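Local coordinates for protein probable sugar kinase (Clostridium perfringens, PDB 3KZH) that is probably a sugar kinase of the pfkB (ribokinase-like) family, transferring phosphate to a carbohydrate, and carries a covalently attached glucose unit, at residues F163-V168 with H184-N189; D257-G262 with K278-M283. One frame throughout, in Å; residues are numbered along the deposited sequence.

Contact 1 (F163-V168 with H184-N189); sequences FILDPV and HTIKPN. With BGC (beta-D-glucopyranose), chain C.
The flat carbonyl of Phe163 receives two N-H groups from segment 184-189: His184 N lies in its plane on a lone pair, 3.0 Å from Phe163 O, and Thr185 N reaches the same oxygen nearly along the C=O axis. The imidazole of His184 has Thr185 CB at its edge, in plane, while His184 ND1 is hydrogen-bonded to Thr185 OG1 at 2.8 Å; Tyr267 is a further partner of that hydroxyl, and Tyr139 meets the ring edge-to-face. Leu165 N to Thr185 O (2.9 Å, 165° at the hydrogen) and Lys187 N to Leu165 O continue the ladder. With the segments running 12° apart, this is the parallel pairing of a beta-alpha-beta crossover through helix 170-174, inside the central sheet of the ribokinase-like fold. On one face the CG2 methyls of Ile164 and Thr185 lie side by side; on the other, Leu165 CD2 meets Ile186 CG2 at 4.1 Å. Asn189 OD1 N-caps the next helix at Glu192 N, the two forming the family's N-x-x-E motif. Lys187, its chain bent at chi2, chi3 and chi4, is covalently joined through NZ to C6 of the glucose unit (1.4 Å), whose O2 donates to Val168 O (2.8 Å).

Contact 2 (D257-G262 with K278-M283); sequences DSFVAG and KFAMTM
Ala280 CB sits over one face of the Phe259 ring, 3.6 Å above its plane and displaced toward the rim, a CH-pi contact. Phe259 has CG anti to the backbone N (chi1 -172°), which sends CG toward helix 273-288 although the CB bond itself runs alongside that helix; the second torsion then presents the ring face to the methyl. CE1 is the ring atom nearest the methyl, and CD1 lies 3.5 Å from Ala280 O. The same methyl also touches backbone, with Ala280 CB 3.4 Å from Phe259 O, so one small side chain fills the angle between a ring and its own carbonyl.

Selenomethionine Met283 makes the second contact. Its CG is anti to the carbonyl carbon, and the chain then bends at its end (chi3 52°), turning CE back onto helix 255-268. There CE meets Ser258 O at 3.5 Å and also touches Ala261 CB. Met283 SE lies 3.6 Å from Gly262 CA. Gly262 has no side chain, and its CA comes within 3.9 Å of Ala280 CA, the closest CA approach of the pair. The bare CA of Gly262 allows this closeness, the axes passing 7.5 Å apart; the helices run nearly antiparallel, at 151°. Ser258 turns its CB toward Met283 O (3.6 Å), and its OG is hydrogen-bonded to Thr287, one turn further along the second helix.

Helix 255-268 starts within the family's GAGD sequence, whose last residue is Asp257; in relatives this first turn lines the phosphate-transfer site, and probably does so here. Around the pair, helix 44-54 packs against Ser258 and Ala261, helix 300-308 against Phe279 and Thr282, and strand 162-166 of the central sheet meets Asp257 and Val260.

Contact 1 closes before contact 2 opens along the chain, and both belong to the same pfkB kinase fold, their centres 13 Å apart. Contact 1 joins two adjacent parallel strands of the central sheet; contact 2 pairs two helices, the first of which, 255-268, lies against that sheet. They meet directly: Asp166 OD2 packs on Val260 CG2 at 3.3 Å, and Lys187 CD rests 3.5 Å from Phe259 CD2. Thus the strand ends that carry the covalently linked sugar are backed by the helix whose start bears the family's GAGD sequence. Gly256 and Ser225 also line the pocket of the attached sugar, which, as in relatives, is probably close to the phosphate-transfer site.

Contact 1 (F163-V168 with H184-N189)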
loop_
_atom_site.group_PDB
_atom_site.type_symbol
_atom_site.label_atom_id
_atom_site.label_comp_id
_atom_site.label_asym_id
_atom_site.label_seq_id
_atom_site.Cartn_x
_atom_site.Cartn_y
_atom_site.Cartn_z
ATOM N N PHE A 163 -20.199 2.462 -26.876
ATOM C CA PHE A 163 -19.443 1.442 -26.156
ATOM C C PHE A 163 -18.248 0.802 -26.869
ATOM O O PHE A 163 -18.301 0.529 -28.065
ATOM C CB PHE A 163 -20.398 0.364 -25.665
ATOM C CG PHE A 163 -21.261 0.782 -24.529
ATOM C CD1 PHE A 163 -20.789 0.700 -23.217
ATOM C CD2 PHE A 163 -22.580 1.216 -24.758
ATOM C CE1 PHE A 163 -21.623 1.040 -22.118
ATOM C CE2 PHE A 163 -23.424 1.558 -23.680
ATOM C CZ PHE A 163 -22.944 1.471 -22.354
ATOM N N ILE A 164 -17.166 0.589 -26.115
ATOM C CA ILE A 164 -15.932 -0.020 -26.626
ATOM C C ILE A 164 -15.598 -1.299 -25.829
ATOM O O ILE A 164 -15.447 -1.251 -24.608
ATOM C CB ILE A 164 -14.709 0.980 -26.579
ATOM C CG1 ILE A 164 -15.042 2.302 -27.300
ATOM C CG2 ILE A 164 -13.461 0.338 -27.211
ATOM C CD1 ILE A 164 -14.002 3.390 -27.174
ATOM N N LEU A 165 -15.448 -2.422 -26.534
ATOM C CA LEU A 165 -15.126 -3.702 -25.904
ATOM C C LEU A 165 -13.677 -4.188 -26.002
ATOM O O LEU A 165 -13.095 -4.230 -27.084
ATOM C CB LEU A 165 -16.052 -4.820 -26.437
ATOM C CG LEU A 165 -15.939 -6.279 -25.941
ATOM C CD1 LEU A 165 -16.202 -6.394 -24.444
ATOM C CD2 LEU A 165 -16.867 -7.198 -26.716
ATOM N N ASP A 166 -13.148 -4.606 -24.849
ATOM C CA ASP A 166 -11.819 -5.201 -24.707
ATOM C C ASP A 166 -12.211 -6.597 -24.157
ATOM O O ASP A 166 -12.477 -6.732 -22.966
ATOM C CB ASP A 166 -10.974 -4.422 -23.681
ATOM C CG ASP A 166 -9.511 -4.899 -23.614
ATOM O OD1 ASP A 166 -9.245 -6.092 -23.865
ATOM O OD2 ASP A 166 -8.615 -4.074 -23.314
ATOM N N PRO A 167 -12.256 -7.645 -25.014
ATOM C CA PRO A 167 -12.631 -9.005 -24.588
ATOM C C PRO A 167 -11.819 -9.750 -23.524
ATOM O O PRO A 167 -12.284 -10.780 -23.045
ATOM C CB PRO A 167 -12.665 -9.792 -25.907
ATOM C CG PRO A 167 -12.939 -8.756 -26.927
ATOM C CD PRO A 167 -12.050 -7.628 -26.471
ATOM N N VAL A 168 -10.638 -9.239 -23.156
ATOM C CA VAL A 168 -9.734 -9.835 -22.136
ATOM C C VAL A 168 -9.148 -11.240 -22.461
ATOM O O VAL A 168 -7.926 -11.428 -22.410
ATOM C CB VAL A 168 -10.347 -9.754 -20.678
ATOM C CG1 VAL A 168 -9.394 -10.327 -19.626
ATOM C CG2 VAL A 168 -10.652 -8.302 -20.328
ATOM N N HIS A 184 -20.130 -0.165 -30.340
ATOM C CA HIS A 184 -19.707 0.715 -31.428
ATOM C C HIS A 184 -18.329 0.226 -31.917
ATOM O O HIS A 184 -18.000 0.330 -33.094
ATOM C CB HIS A 184 -19.636 2.160 -30.897
ATOM C CG HIS A 184 -18.918 3.133 -31.790
ATOM N ND1 HIS A 184 -17.552 3.090 -31.994
ATOM C CD2 HIS A 184 -19.368 4.198 -32.489
ATOM C CE1 HIS A 184 -17.198 4.088 -32.778
ATOM N NE2 HIS A 184 -18.276 4.777 -33.093
ATOM N N THR A 185 -17.530 -0.289 -30.993
ATOM C CA THR A 185 -16.199 -0.769 -31.315
ATOM C C THR A 185 -15.873 -1.999 -30.515
ATOM O O THR A 185 -16.214 -2.094 -29.338
ATOM C CB THR A 185 -15.113 0.333 -31.017
ATOM O OG1 THR A 185 -15.297 1.435 -31.909
ATOM C CG2 THR A 185 -13.672 -0.194 -31.178
ATOM N N ILE A 186 -15.302 -2.984 -31.196
ATOM C CA ILE A 186 -14.823 -4.183 -30.520
ATOM C C ILE A 186 -13.325 -4.239 -30.858
ATOM O O ILE A 186 -12.895 -3.774 -31.910
ATOM C CB ILE A 186 -15.592 -5.500 -30.910
ATOM C CG1 ILE A 186 -15.551 -5.775 -32.413
ATOM C CG2 ILE A 186 -17.029 -5.452 -30.382
ATOM C CD1 ILE A 186 -15.767 -7.222 -32.750
ATOM N N LYS A 187 -12.521 -4.784 -29.939
ATOM C CA LYS A 187 -11.093 -4.868 -30.128
ATOM C C LYS A 187 -10.563 -6.293 -29.709
ATOM O O LYS A 187 -9.930 -6.460 -28.630
ATOM C CB LYS A 187 -10.356 -3.755 -29.370
ATOM C CG LYS A 187 -9.014 -3.333 -30.054
ATOM C CD LYS A 187 -7.846 -4.177 -29.685
ATOM C CE LYS A 187 -7.580 -4.226 -28.197
ATOM N NZ LYS A 187 -7.286 -5.537 -27.729
ATOM N N PRO A 188 -10.833 -7.307 -30.544
ATOM C CA PRO A 188 -10.326 -8.616 -30.157
ATOM C C PRO A 188 -9.009 -9.001 -30.816
ATOM O O PRO A 188 -8.525 -8.279 -31.671
ATOM C CB PRO A 188 -11.463 -9.542 -30.614
ATOM C CG PRO A 188 -11.920 -8.899 -31.861
ATOM C CD PRO A 188 -11.970 -7.466 -31.472
ATOM N N ASN A 189 -8.386 -10.077 -30.337
ATOM C CA ASN A 189 -7.189 -10.562 -31.003
ATOM C C ASN A 189 -7.671 -11.650 -31.975
ATOM O O ASN A 189 -8.883 -11.874 -32.080
ATOM C CB ASN A 189 -6.067 -11.004 -30.036
ATOM C CG ASN A 189 -6.434 -12.187 -29.149
ATOM O OD1 ASN A 189 -7.470 -12.825 -29.303
ATOM N ND2 ASN A 189 -5.548 -12.495 -28.221
HETATM C C2 BGC C . -6.078 -9.494 -25.044
HETATM C C3 BGC C . -4.668 -8.976 -25.462
HETATM C C4 BGC C . -4.919 -8.299 -26.874
HETATM C C5 BGC C . -5.993 -7.132 -26.811
HETATM C C6 BGC C . -6.294 -6.475 -28.097
HETATM C C1 BGC C . -7.019 -8.296 -24.945
HETATM O O1 BGC C . -8.138 -8.698 -24.585
HETATM O O2 BGC C . -5.986 -10.035 -23.901
HETATM O O3 BGC C . -3.974 -10.049 -25.583
HETATM O O4 BGC C . -3.761 -7.855 -27.318
HETATM O O5 BGC C . -7.197 -7.629 -26.276
#

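Contact 2 (D257-G262 with K278-M283)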
loop_
_atom_site.group_PDB
_atom_site.type_symbol
_atom_site.label_atom_id
_atom_site.label_comp_id
_atom_site.label_asym_id
_atom_site.label_seq_id
_atom_site.Cartn_x
_atom_site.Cartn_y
_atom_site.Cartn_z
ATOM N N ASP A 257 -4.143 -3.090 -23.574
ATOM C CA ASP A 257 -4.782 -2.085 -22.718
ATOM C C ASP A 257 -4.450 -0.695 -23.269
ATOM O O ASP A 257 -5.315 0.175 -23.364
ATOM C CB ASP A 257 -4.253 -2.156 -21.271
ATOM C CG ASP A 257 -4.503 -3.496 -20.586
ATOM O OD1 ASP A 257 -5.313 -4.321 -21.064
ATOM O OD2 ASP A 257 -3.865 -3.713 -19.533
ATOM N N SER A 258 -3.175 -0.517 -23.606
ATOM C CA SER A 258 -2.638 0.705 -24.178
ATOM C C SER A 258 -3.197 0.955 -25.565
ATOM O O SER A 258 -3.340 2.119 -25.958
ATOM C CB SER A 258 -1.126 0.622 -24.267
ATOM O OG SER A 258 -0.563 0.612 -22.988
ATOM N N PHE A 259 -3.501 -0.126 -26.301
ATOM C CA PHE A 259 -4.082 -0.007 -27.645
ATOM C C PHE A 259 -5.485 0.563 -27.551
ATOM O O PHE A 259 -5.831 1.423 -28.352
ATOM C CB PHE A 259 -4.121 -1.347 -28.417
ATOM C CG PHE A 259 -4.529 -1.203 -29.872
ATOM C CD1 PHE A 259 -3.579 -0.866 -30.845
ATOM C CD2 PHE A 259 -5.880 -1.312 -30.264
ATOM C CE1 PHE A 259 -3.967 -0.619 -32.193
ATOM C CE2 PHE A 259 -6.281 -1.072 -31.602
ATOM C CZ PHE A 259 -5.323 -0.721 -32.569
ATOM N N VAL A 260 -6.273 0.087 -26.578
ATOM C CA VAL A 260 -7.658 0.539 -26.355
ATOM C C VAL A 260 -7.663 2.029 -25.998
ATOM O O VAL A 260 -8.517 2.798 -26.467
ATOM C CB VAL A 260 -8.387 -0.300 -25.240
ATOM C CG1 VAL A 260 -9.785 0.248 -24.947
ATOM C CG2 VAL A 260 -8.529 -1.745 -25.685
ATOM N N ALA A 261 -6.655 2.419 -25.219
ATOM C CA ALA A 261 -6.471 3.796 -24.810
ATOM C C ALA A 261 -6.177 4.720 -25.987
ATOM O O ALA A 261 -6.676 5.843 -26.047
ATOM C CB ALA A 261 -5.396 3.883 -23.779
ATOM N N GLY A 262 -5.418 4.192 -26.945
ATOM C CA GLY A 262 -5.051 4.930 -28.140
ATOM C C GLY A 262 -6.225 5.136 -29.070
ATOM O O GLY A 262 -6.241 6.114 -29.805
ATOM N N LYS A 278 -2.192 3.739 -36.036
ATOM C CA LYS A 278 -0.763 3.995 -35.860
ATOM C C LYS A 278 -0.400 4.550 -34.491
ATOM O O LYS A 278 0.587 4.106 -33.887
ATOM C CB LYS A 278 -0.237 4.936 -36.944
ATOM C CG LYS A 278 -0.052 4.301 -38.307
ATOM C CD LYS A 278 0.461 5.337 -39.285
ATOM C CE LYS A 278 0.187 4.918 -40.705
ATOM N NZ LYS A 278 0.436 6.018 -41.680
ATOM N N PHE A 279 -1.237 5.476 -33.996
ATOM C CA PHE A 279 -1.067 6.135 -32.686
ATOM C C PHE A 279 -1.243 5.092 -31.580
ATOM O O PHE A 279 -0.410 4.986 -30.683
ATOM C CB PHE A 279 -2.071 7.308 -32.524
ATOM C CG PHE A 279 -1.837 8.161 -31.285
ATOM C CD1 PHE A 279 -1.076 9.347 -31.362
ATOM C CD2 PHE A 279 -2.303 7.740 -30.010
ATOM C CE1 PHE A 279 -0.776 10.102 -30.192
ATOM C CE2 PHE A 279 -2.004 8.487 -28.835
ATOM C CZ PHE A 279 -1.236 9.668 -28.930
ATOM N N ALA A 280 -2.347 4.353 -31.652
ATOM C CA ALA A 280 -2.671 3.302 -30.694
ATOM C C ALA A 280 -1.661 2.151 -30.708
ATOM O O ALA A 280 -1.386 1.553 -29.673
ATOM C CB ALA A 280 -4.065 2.783 -30.962
HETATM N N MSE A 281 -1.096 1.865 -31.880
HETATM C CA MSE A 281 -0.108 0.806 -32.026
HETATM C C MSE A 281 1.226 1.232 -31.442
HETATM O O MSE A 281 1.925 0.409 -30.841
HETATM C CB MSE A 281 0.049 0.412 -33.480
HETATM C CG MSE A 281 0.186 -1.084 -33.681
HETATM SE SE MSE A 281 0.273 -1.578 -35.543
HETATM C CE MSE A 281 -0.938 -0.337 -36.241
ATOM N N THR A 282 1.550 2.526 -31.586
ATOM C CA THR A 282 2.782 3.118 -31.027
ATOM C C THR A 282 2.738 3.009 -29.493
ATOM O O THR A 282 3.745 2.689 -28.870
ATOM C CB THR A 282 2.966 4.608 -31.469
ATOM O OG1 THR A 282 3.148 4.656 -32.890
ATOM C CG2 THR A 282 4.172 5.249 -30.797
HETATM N N MSE A 283 1.543 3.216 -28.923
HETATM C CA MSE A 283 1.281 3.114 -27.474
HETATM C C MSE A 283 1.431 1.667 -27.019
HETATM O O MSE A 283 1.972 1.394 -25.936
HETATM C CB MSE A 283 -0.134 3.595 -27.132
HETATM C CG MSE A 283 -0.336 5.068 -27.299
HETATM SE SE MSE A 283 -1.962 5.735 -26.469
HETATM C CE MSE A 283 -1.645 4.975 -24.717
#